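Local coordinates for Bpsl1147 (Burkholderia pseudomallei, PDB 5A4O), which is a bacterial homologue of the eukaryotic transcription coactivator PC4 and probably binds single-stranded DNA as a dimer, at the interface of chains A and B. Residues are numbered along the deposited sequence; one frame, centred on the assembly and turned at random. Chains: chain A/B, Bpsl1147.

Contact 1: the interface of chains A and B. Residues chain A 55-57, 60; chain B 13-15, 21.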
loop_
_atom_site.group_PDB
_atom_site.type_symbol
_atom_site.label_atom_id
_atom_site.label_comp_id
_atom_site.label_asym_id
_atom_site.label_seq_id
_atom_site.Cartn_x
_atom_site.Cartn_y
_atom_site.Cartn_z
ATOM N N SER A 55 -4.394 -4.786 -2.410
ATOM C CA SER A 55 -5.848 -4.808 -2.510
ATOM C C SER A 55 -6.350 -5.433 -1.243
ATOM O O SER A 55 -5.977 -6.579 -0.939
ATOM C CB SER A 55 -6.273 -5.659 -3.695
ATOM O OG SER A 55 -7.670 -5.698 -3.782
ATOM N N ILE A 56 -7.180 -4.696 -0.507
ATOM C CA ILE A 56 -7.673 -5.186 0.753
ATOM C C ILE A 56 -9.154 -4.966 0.970
ATOM O O ILE A 56 -9.751 -4.037 0.449
ATOM C CB ILE A 56 -6.943 -4.526 1.916
ATOM C CG1 ILE A 56 -7.087 -3.009 1.855
ATOM C CG2 ILE A 56 -5.473 -4.919 1.891
ATOM C CD1 ILE A 56 -6.821 -2.384 3.171
ATOM N N ARG A 57 -9.709 -5.833 1.792
ATOM C CA ARG A 57 -11.034 -5.689 2.272
ATOM C C ARG A 57 -11.108 -4.562 3.340
ATOM O O ARG A 57 -10.152 -4.250 4.044
ATOM C CB ARG A 57 -11.507 -7.036 2.823
ATOM C CG ARG A 57 -10.772 -7.528 4.058
ATOM C CD ARG A 57 -11.295 -8.917 4.426
ATOM N NE ARG A 57 -10.680 -9.518 5.610
ATOM C CZ ARG A 57 -9.608 -10.317 5.605
ATOM N NH1 ARG A 57 -8.948 -10.596 4.479
ATOM N NH2 ARG A 57 -9.188 -10.833 6.759
ATOM N N LEU A 60 -9.890 -4.590 7.077
ATOM C CA LEU A 60 -8.463 -4.481 7.410
ATOM C C LEU A 60 -7.958 -3.042 7.481
ATOM O O LEU A 60 -6.817 -2.820 7.924
ATOM C CB LEU A 60 -7.603 -5.241 6.381
ATOM C CG LEU A 60 -7.799 -6.757 6.344
ATOM C CD1 LEU A 60 -6.744 -7.415 5.464
ATOM C CD2 LEU A 60 -7.763 -7.381 7.727
ATOM N N VAL B 13 -0.348 -7.158 9.146
ATOM C CA VAL B 13 -1.803 -7.238 9.119
ATOM C C VAL B 13 -2.226 -8.515 8.413
ATOM O O VAL B 13 -1.919 -8.704 7.234
ATOM C CB VAL B 13 -2.410 -6.006 8.430
ATOM C CG1 VAL B 13 -3.934 -6.104 8.363
ATOM C CG2 VAL B 13 -1.943 -4.755 9.137
ATOM N N GLN B 14 -2.859 -9.427 9.147
ATOM C CA GLN B 14 -3.220 -10.730 8.575
ATOM C C GLN B 14 -4.397 -10.612 7.567
ATOM O O GLN B 14 -5.427 -10.032 7.897
ATOM C CB GLN B 14 -3.595 -11.708 9.719
ATOM C CG GLN B 14 -2.427 -11.983 10.656
ATOM C CD GLN B 14 -2.831 -12.731 11.906
ATOM O OE1 GLN B 14 -4.017 -13.041 12.124
ATOM N NE2 GLN B 14 -1.858 -12.986 12.758
ATOM N N LYS B 15 -4.196 -11.107 6.349
ATOM C CA LYS B 15 -5.245 -11.228 5.325
ATOM C C LYS B 15 -5.876 -12.581 5.361
ATOM O O LYS B 15 -7.090 -12.697 5.173
ATOM C CB LYS B 15 -4.694 -10.986 3.900
ATOM C CG LYS B 15 -4.631 -9.543 3.478
ATOM C CD LYS B 15 -3.834 -9.347 2.171
ATOM C CE LYS B 15 -4.488 -9.915 0.941
ATOM N NZ LYS B 15 -5.524 -9.036 0.327
ATOM N N ILE B 21 -0.405 -8.276 4.956
ATOM C CA ILE B 21 0.116 -6.980 4.542
ATOM C C ILE B 21 1.142 -6.535 5.615
ATOM O O ILE B 21 0.776 -6.230 6.777
ATOM C CB ILE B 21 -0.995 -5.901 4.456
ATOM C CG1 ILE B 21 -2.102 -6.327 3.505
ATOM C CG2 ILE B 21 -0.437 -4.542 4.000
ATOM C CD1 ILE B 21 -1.601 -6.768 2.153
#

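Contact 2: the interface of chains A and B. Residues chain A 51-52; chain B 51-52.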
loop_
_atom_site.group_PDB
_atom_site.type_symbol
_atom_site.label_atom_id
_atom_site.label_comp_id
_atom_site.label_asym_id
_atom_site.label_seq_id
_atom_site.Cartn_x
_atom_site.Cartn_y
_atom_site.Cartn_z
ATOM N N ARG A 51 1.808 -3.400 -10.831
ATOM C CA ARG A 51 1.546 -4.488 -9.902
ATOM C C ARG A 51 2.058 -4.129 -8.522
ATOM O O ARG A 51 1.869 -4.924 -7.585
ATOM C CB ARG A 51 2.212 -5.779 -10.364
ATOM C CG ARG A 51 1.742 -6.275 -11.720
ATOM C CD ARG A 51 2.326 -7.656 -12.060
ATOM N NE ARG A 51 1.894 -8.697 -11.124
ATOM C CZ ARG A 51 2.611 -9.208 -10.118
ATOM N NH1 ARG A 51 3.863 -8.833 -9.860
ATOM N NH2 ARG A 51 2.071 -10.154 -9.359
ATOM N N GLN A 52 2.700 -2.959 -8.397
ATOM C CA GLN A 52 3.210 -2.486 -7.098
ATOM C C GLN A 52 2.076 -1.860 -6.311
ATOM O O GLN A 52 1.880 -0.648 -6.299
ATOM C CB GLN A 52 4.411 -1.568 -7.260
ATOM C CG GLN A 52 5.702 -2.339 -7.510
ATOM C CD GLN A 52 5.673 -3.199 -8.759
ATOM O OE1 GLN A 52 5.807 -2.698 -9.861
ATOM N NE2 GLN A 52 5.512 -4.510 -8.591
ATOM N N ARG B 51 6.557 -9.015 -4.845
ATOM C CA ARG B 51 6.718 -7.729 -5.522
ATOM C C ARG B 51 5.496 -6.801 -5.399
ATOM O O ARG B 51 5.546 -5.642 -5.822
ATOM C CB ARG B 51 7.025 -7.943 -7.002
ATOM C CG ARG B 51 8.395 -8.544 -7.244
ATOM C CD ARG B 51 8.570 -9.010 -8.694
ATOM N NE ARG B 51 7.479 -9.887 -9.104
ATOM C CZ ARG B 51 7.098 -10.115 -10.367
ATOM N NH1 ARG B 51 7.744 -9.571 -11.406
ATOM N NH2 ARG B 51 6.068 -10.931 -10.598
ATOM N N GLN B 52 4.407 -7.288 -4.833
ATOM C CA GLN B 52 3.198 -6.486 -4.766
ATOM C C GLN B 52 3.218 -5.602 -3.514
ATOM O O GLN B 52 2.689 -5.944 -2.444
ATOM C CB GLN B 52 1.983 -7.368 -4.800
ATOM C CG GLN B 52 1.903 -8.271 -6.035
ATOM C CD GLN B 52 0.727 -9.226 -5.927
ATOM O OE1 GLN B 52 -0.339 -8.838 -5.492
ATOM N NE2 GLN B 52 0.938 -10.487 -6.263
#

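Contact 1: the interface of chains A and B
B:Lys15 reaches across to A:Ser55, A:Arg57 and A:Leu60. It sits in the loop just past strand 8-14 of chain B. Its CB puts CG beside its own backbone N, opposite the carbonyl carbon (chi1 -85°). CG of B:Lys15 then meets the methyl CD1 of A:Leu60 at 3.6 Å, and the two side chains cross at about a right angle. CD carries the chain onward. Bends at the last two torsions turn CE and the amine toward the end of strand 52-56 of chain A. CE of B:Lys15 passes 4.1 Å from the backbone O of A:Ser55. The tip NZ of B:Lys15 gives O of A:Ser55 a hydrogen bond of 2.8 Å, almost in line with the carbonyl bond (165°).

The backbone of the same lysine is held from the other chain as well. A:Arg57 runs extended from CG to NE and presents the end of its guanidinium. NH1 of A:Arg57 bonds O of B:Lys15 at 2.9 Å, in the carbonyl plane and on a lone pair. NH2 of A:Arg57 reaches the same O of B:Lys15 at 3.2 Å, from above that plane and not on a lone pair. This second bond is more bent. The oxygen lies close to the guanidinium plane for both. CG of A:Leu60 covers one face of this guanidinium, over its centre, and probably helps to fix its rotation.

The other branch of A:Leu60, CD2, turns to strand 8-14. CD2 of A:Leu60 lies 4.1 Å from CG1 of B:Val13, and these two side chains run antiparallel past one another. Nearby, CG2 of A:Ile56 meets CG1 of B:Ile21 at 4.0 Å. This pair also crosses nearly at right angles.

Apolar contacts thus lie beside polar grips on two backbone oxygens. The site fastens the strand-to-helix turn of one subunit to the sheet of the other. It probably helps to hold together the dimer typical of the PC4 fold.

Contact 2: the interface of chains A and B
A bend at chi2 of A:Gln52 (60°) carries its amide to the backbone O of B:Arg51. CG of A:Gln52 stands beside its own backbone N. A:Arg51 bends at chi3, which brings its guanidinium up to B:Arg51 and B:Gln52.

NE2 of A:Gln52 donates a hydrogen bond of 3.0 Å to the backbone O of B:Arg51. The bond is nearly straight at the hydrogen, 170°. The acceptor lies close to the amide plane of the glutamine. Seen from the acceptor, the donor stands well above the carbonyl plane, not on a lone pair.

The two arginines meet without a hydrogen bond. NH1 of A:Arg51 lies over one face of the B:Arg51 guanidinium, shifted toward its rim, with NH2 of B:Arg51 at 3.1 Å. The planes are 38° apart. Two nitrogens that can only donate face each other here, so this approach probably adds little to the hold.

NH2 of A:Arg51 also lies 3.3 Å from NE2 of B:Gln52. Both nitrogens are donors as modelled, so this is a close approach and no hydrogen bond. The guanidinium and amide planes are steeply turned to each other. The aliphatic CB and CG of B:Gln52 pack by the backbone O of A:Arg51.

The site joins the starts of strand 52-56 of both subunits where they face each other. It probably helps to align the two halves of the dimer.

Contact 1 and contact 2 lie about 15 Å apart, measured between the centres of their C-alpha atoms. In chain A they share strand 52-56. Contact 2 takes its first residue and the one before it, and contact 1 takes its last two and the turn that follows. In chain B they use different parts: strands 8-14 and 19-28 with the adjoining loop in contact 1, residues 51 and 52 in contact 2. Contact 2 brings equivalent residues of both chains together, whereas contact 1 has a twin elsewhere. One short strand thus ties the subunits together at both ends.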